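Local structure of UL144 (Macacine herpesvirus 1, 6NYP) at residues F[65-69]-F[70-74]. The protein is a viral relative of the tumour necrosis factor receptors, built of cysteine-rich repeats, and probably engages a host co-signalling receptor, as its cytomegalovirus namesake does. Residues are numbered along the deposited sequence; the frame is centred on the assembly and turned at random.
Sequences RNCTS and TQNTV. With NAG (2-acetamido-2-deoxy-beta-D-glucopyranose), chain P.
The guanidinium of Arg-65 sits between two side chains. The amide of Gln-71 stacks over one face, the planes 20° apart. The motif is a hairpin-like loop in a TNF-receptor cysteine-rich region, joining strand 62-65 to strand 74-76. CG2 of Val-74 lies over the opposite face, toward the rim, 3.8 Å from Arg-65 NH2. Obliquely placed is the backbone O of Asn-72. The bend of the Arg-65 chain at chi3 (52°) brings the guanidinium beside Gln-71 and Val-74. Arg-65 NH1 is near Gln-71 OE1, but the angle is poor for a hydrogen bond; the two groups meet face to face.

At the open end of the loop Arg-65 and Val-74 form an antiparallel hydrogen-bonded pair. Val-74 N donates to Arg-65 O (2.9 Å). Further along, Thr-68 N makes a weak bond to Gln-71 O. Thr-68 OG1 accepts the N-H groups of Thr-70 and Gln-71 at the turn, though its position is less certain.

Cys-67 ties the loop to Cys-54 by a disulfide. Thr-55 makes hydrogen bonds with Asn-72 OD1, through its OG1, and with Thr-73 OG1, through its backbone O. The CB of Asn-66 is directed away from the returning chain, and its ND2 is bonded to C1 of an N-linked sugar. Beside the cysteine, the methyl CG2 of Thr-73 packs 3.6 Å from Cys-67 CB.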
loop_
_atom_site.group_PDB
_atom_site.type_symbol
_atom_site.label_atom_id
_atom_site.label_comp_id
_atom_site.label_asym_id
_atom_site.label_seq_id
_atom_site.Cartn_x
_atom_site.Cartn_y
_atom_site.Cartn_z
ATOM N N ARG F 65 20.953 15.878 12.252
ATOM C CA ARG F 65 19.583 15.384 11.941
ATOM C C ARG F 65 19.317 14.115 12.758
ATOM O O ARG F 65 20.188 13.221 12.757
ATOM C CB ARG F 65 19.440 15.115 10.439
ATOM C CG ARG F 65 18.110 14.486 10.048
ATOM C CD ARG F 65 17.613 14.844 8.656
ATOM N NE ARG F 65 18.551 14.633 7.557
ATOM C CZ ARG F 65 18.955 13.449 7.099
ATOM N NH1 ARG F 65 18.537 12.326 7.660
ATOM N NH2 ARG F 65 19.804 13.392 6.088
ATOM N N ASN F 66 18.160 14.038 13.421
ATOM C CA ASN F 66 17.743 12.855 14.226
ATOM C C ASN F 66 17.355 11.702 13.296
ATOM O O ASN F 66 17.053 11.966 12.116
ATOM C CB ASN F 66 16.600 13.180 15.190
ATOM C CG ASN F 66 17.105 13.557 16.564
ATOM O OD1 ASN F 66 18.164 13.091 16.981
ATOM N ND2 ASN F 66 16.358 14.400 17.263
ATOM N N CYS F 67 17.350 10.475 13.826
ATOM C CA CYS F 67 16.992 9.236 13.088
ATOM C C CYS F 67 15.500 9.266 12.749
ATOM O O CYS F 67 14.689 9.335 13.684
ATOM C CB CYS F 67 17.300 7.967 13.876
ATOM S SG CYS F 67 17.470 6.512 12.805
ATOM N N THR F 68 15.169 9.238 11.455
ATOM C CA THR F 68 13.789 9.060 10.930
ATOM C C THR F 68 13.581 7.572 10.636
ATOM O O THR F 68 14.527 6.787 10.811
ATOM C CB THR F 68 13.542 9.914 9.679
ATOM O OG1 THR F 68 14.201 9.281 8.583
ATOM C CG2 THR F 68 14.023 11.345 9.815
ATOM N N SER F 69 12.387 7.208 10.180
ATOM C CA SER F 69 12.014 5.824 9.799
ATOM C C SER F 69 12.680 5.439 8.470
ATOM O O SER F 69 12.673 4.234 8.156
ATOM C CB SER F 69 10.513 5.673 9.734
ATOM O OG SER F 69 9.949 6.567 8.781
ATOM N N THR F 70 13.231 6.401 7.715
ATOM C CA THR F 70 13.831 6.160 6.373
ATOM C C THR F 70 15.342 6.431 6.359
ATOM O O THR F 70 16.009 5.846 5.487
ATOM C CB THR F 70 13.154 7.010 5.290
ATOM O OG1 THR F 70 13.588 8.355 5.482
ATOM C CG2 THR F 70 11.643 6.921 5.318
ATOM N N GLN F 71 15.859 7.300 7.234
ATOM C CA GLN F 71 17.284 7.744 7.195
ATOM C C GLN F 71 17.922 7.655 8.589
ATOM O O GLN F 71 17.208 7.869 9.599
ATOM C CB GLN F 71 17.428 9.146 6.592
ATOM C CG GLN F 71 16.197 10.034 6.722
ATOM C CD GLN F 71 16.250 11.264 5.847
ATOM O OE1 GLN F 71 16.965 11.318 4.845
ATOM N NE2 GLN F 71 15.474 12.269 6.224
ATOM N N ASN F 72 19.227 7.343 8.615
ATOM C CA ASN F 72 20.075 7.215 9.832
ATOM C C ASN F 72 20.287 8.608 10.442
ATOM O O ASN F 72 20.016 9.602 9.733
ATOM C CB ASN F 72 21.419 6.560 9.492
ATOM C CG ASN F 72 22.182 6.063 10.704
ATOM O OD1 ASN F 72 21.650 6.028 11.814
ATOM N ND2 ASN F 72 23.436 5.693 10.501
ATOM N N THR F 73 20.752 8.682 11.698
ATOM C CA THR F 73 21.201 9.943 12.356
ATOM C C THR F 73 22.368 10.533 11.554
ATOM O O THR F 73 23.099 9.755 10.915
ATOM C CB THR F 73 21.633 9.738 13.817
ATOM O OG1 THR F 73 22.726 8.820 13.832
ATOM C CG2 THR F 73 20.541 9.203 14.716
ATOM N N VAL F 74 22.513 11.858 11.571
ATOM C CA VAL F 74 23.686 12.576 10.992
ATOM C C VAL F 74 24.451 13.201 12.158
ATOM O O VAL F 74 23.803 13.887 12.973
ATOM C CB VAL F 74 23.269 13.634 9.952
ATOM C CG1 VAL F 74 24.481 14.279 9.293
ATOM C CG2 VAL F 74 22.331 13.052 8.904
HETATM C C1 NAG P . 16.691 14.886 18.584
HETATM C C2 NAG P . 16.913 16.405 18.583
HETATM C C3 NAG P . 17.438 16.792 19.964
HETATM C C4 NAG P . 16.437 16.366 21.044
HETATM C C5 NAG P . 16.106 14.868 20.925
HETATM C C6 NAG P . 15.000 14.461 21.898
HETATM C C7 NAG P . 17.427 17.333 16.330
HETATM C C8 NAG P . 18.500 17.868 15.419
HETATM N N2 NAG P . 17.824 16.884 17.536
HETATM O O3 NAG P . 17.685 18.205 20.015
HETATM O O4 NAG P . 16.963 16.691 22.342
HETATM O O5 NAG P . 15.701 14.558 19.580
HETATM O O6 NAG P . 14.811 13.042 21.872
HETATM O O7 NAG P . 16.260 17.331 15.967
#